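Local coordinates for protein, Family 18 Chitinase (Crocus vernus, PDB 3SIM) that probably hydrolyses the beta-1,4 linkages of chitin, as a plant chitinase of glycosyl hydrolase family 18 built on a TIM barrel, at residues D38-A41 against H45-T48. Numbering follows the deposited sequence.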
ATOM      1  N   ASP A  38     -13.017  -7.251   2.509  1.00 10.58           N
ATOM      2  CA  ASP A  38     -14.431  -7.417   2.796  1.00  9.99           C
ATOM      3  C   ASP A  38     -15.097  -8.543   1.977  1.00 11.16           C
ATOM      4  O   ASP A  38     -16.013  -8.315   1.238  1.00 11.01           O
ATOM      5  CB  ASP A  38     -15.211  -6.104   2.735  1.00  9.86           C
ATOM      6  CG  ASP A  38     -15.158  -5.400   1.364  1.00 12.73           C
ATOM      7  OD1 ASP A  38     -14.200  -5.526   0.634  1.00 11.71           O
ATOM      8  OD2 ASP A  38     -16.134  -4.783   1.056  1.00  8.99           O
ATOM      9  N   TYR A  39     -14.563  -9.737   2.165  1.00  9.89           N
ATOM     10  CA  TYR A  39     -15.006 -10.971   1.577  1.00 10.48           C
ATOM     11  C   TYR A  39     -14.980 -12.041   2.652  1.00 10.87           C
ATOM     12  O   TYR A  39     -14.246 -11.940   3.588  1.00  8.59           O
ATOM     13  CB  TYR A  39     -14.125 -11.380   0.392  1.00 10.69           C
ATOM     14  CG  TYR A  39     -14.521 -10.868  -1.001  1.00 13.74           C
ATOM     15  CD1 TYR A  39     -14.831 -11.748  -2.031  1.00 11.95           C
ATOM     16  CD2 TYR A  39     -14.570  -9.510  -1.286  1.00 15.17           C
ATOM     17  CE1 TYR A  39     -15.180 -11.277  -3.265  1.00 15.75           C
ATOM     18  CE2 TYR A  39     -14.919  -9.049  -2.513  1.00 15.31           C
ATOM     19  CZ  TYR A  39     -15.225  -9.932  -3.509  1.00 16.15           C
ATOM     20  OH  TYR A  39     -15.543  -9.471  -4.718  1.00 20.34           O
ATOM     21  N   THR A  40     -15.775 -13.057   2.434  1.00 11.58           N
ATOM     22  CA  THR A  40     -15.899 -14.173   3.339  1.00 11.89           C
ATOM     23  C   THR A  40     -14.591 -14.933   3.497  1.00 12.95           C
ATOM     24  O   THR A  40     -13.852 -15.034   2.602  1.00 12.62           O
ATOM     25  CB  THR A  40     -17.079 -15.167   2.971  1.00 12.16           C
ATOM     26  OG1 THR A  40     -16.885 -15.711   1.675  1.00 11.64           O
ATOM     27  CG2 THR A  40     -18.466 -14.509   3.106  1.00 12.47           C
ATOM     28  N   ALA A  41     -14.327 -15.416   4.689  1.00 13.43           N
ATOM     29  CA  ALA A  41     -13.053 -16.044   5.036  1.00 15.35           C
ATOM     30  C   ALA A  41     -12.745 -17.341   4.289  1.00 16.92           C
ATOM     31  O   ALA A  41     -11.634 -17.693   4.056  1.00 16.45           O
ATOM     32  CB  ALA A  41     -12.917 -16.229   6.521  1.00 14.72           C
ATOM     33  N   HIS A  45     -15.321 -17.574  -1.864  1.00 21.04           N
ATOM     34  CA  HIS A  45     -15.260 -16.244  -1.289  1.00 19.76           C
ATOM     35  C   HIS A  45     -16.228 -15.302  -1.970  1.00 19.17           C
ATOM     36  O   HIS A  45     -16.181 -15.145  -3.118  1.00 17.80           O
ATOM     37  CB  HIS A  45     -13.858 -15.686  -1.381  1.00 19.15           C
ATOM     38  CG  HIS A  45     -12.829 -16.516  -0.723  1.00 19.89           C
ATOM     39  ND1 HIS A  45     -12.612 -16.486   0.618  1.00 21.39           N
ATOM     40  CD2 HIS A  45     -11.953 -17.400  -1.226  1.00 21.03           C
ATOM     41  CE1 HIS A  45     -11.661 -17.324   0.919  1.00 20.59           C
ATOM     42  NE2 HIS A  45     -11.239 -17.887  -0.182  1.00 19.62           N
ATOM     43  N   THR A  46     -17.104 -14.715  -1.186  1.00 18.60           N
ATOM     44  CA  THR A  46     -18.088 -13.710  -1.580  1.00 18.35           C
ATOM     45  C   THR A  46     -18.046 -12.382  -0.777  1.00 17.20           C
ATOM     46  O   THR A  46     -17.663 -12.357   0.345  1.00 16.30           O
ATOM     47  CB  THR A  46     -19.546 -14.275  -1.534  1.00 18.89           C
ATOM     48  OG1 THR A  46     -19.892 -14.698  -0.227  1.00 18.94           O
ATOM     49  CG2 THR A  46     -19.694 -15.388  -2.483  1.00 20.22           C
ATOM     50  N   SER A  47     -18.480 -11.312  -1.396  1.00 16.46           N
ATOM     51  CA  SER A  47     -18.438 -10.021  -0.786  1.00 17.20           C
ATOM     52  C   SER A  47     -19.382  -9.827   0.413  1.00 17.05           C
ATOM     53  O   SER A  47     -20.446 -10.353   0.433  1.00 15.90           O
ATOM     54  CB  SER A  47     -18.486  -8.869  -1.783  1.00 17.85           C
ATOM     55  OG  SER A  47     -19.740  -8.561  -2.253  1.00 21.90           O
ATOM     56  N   THR A  48     -18.913  -9.070   1.387  1.00 15.07           N
ATOM     57  CA  THR A  48     -19.622  -8.848   2.643  1.00 14.12           C
ATOM     58  C   THR A  48     -20.084  -7.406   2.917  1.00 14.97           C
ATOM     59  O   THR A  48     -20.406  -7.061   4.018  1.00 13.58           O
ATOM     60  CB  THR A  48     -18.830  -9.287   3.821  1.00 14.66           C
ATOM     61  OG1 THR A  48     -17.678  -8.480   3.929  1.00 14.39           O
ATOM     62  CG2 THR A  48     -18.463 -10.782   3.756  1.00 12.46           C
TER
HETATM   63  O   HOH W   1     -19.735 -17.286   0.976  1.00 38.73           O
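Ser47 lies over one face of the Tyr39 ring. Ser47 CB sits 4.0 Å from the centroid of the Tyr39 ring and 23° off the ring normal, a CH-pi contact. Tyr39 CD1 also comes obliquely within 3.5 Å of Thr46 C. At the ring edge comes His45 O. Beyond the contact, Tyr39 OH is bound by Gln93 N and Gln95 NE2, which anchor the far end of the ring. This is the tightly packed part. Two backbone hydrogen bonds flank it, Thr48 N to Asp38 O and Thr40 N to Thr46 O, the second 2.9 Å long. They make a single beta bridge between Tyr39 and Ser47. Both segments belong to one loop, which follows strand 28-37 of the TIM barrel and folds back on itself before the short strand 53-54. The carboxylate of Asp38, just after the barrel strand, is hydrogen-bonded to Tyr126 OH through OD1 and to Trp102 NE1 through OD2. Thr48 OG1 has its hydrogen-bond partner in Lys51 O.

The other side is more exposed and bound by polar atoms. His45 ND1 donates to Thr40 O over 2.8 Å, with the acceptor exactly in the imidazole plane. Ala41 O also lies at this ring edge, 3.2 Å from His45 CE1. Thr40 OG1 stands between its own backbone N and carbonyl carbon (chi1 60°). From there it accepts a nearly straight bond from Thr46 N, with an angle of 172° at the hydrogen. The two threonine side chains are the loose part. They run at a slant to each other, and Thr40 CG2 approaches Thr46 OG1 to 3.6 Å. A water bridges the two hydroxyls, 2.9 Å from Thr46 OG1 and by a weak bond to Thr40 OG1.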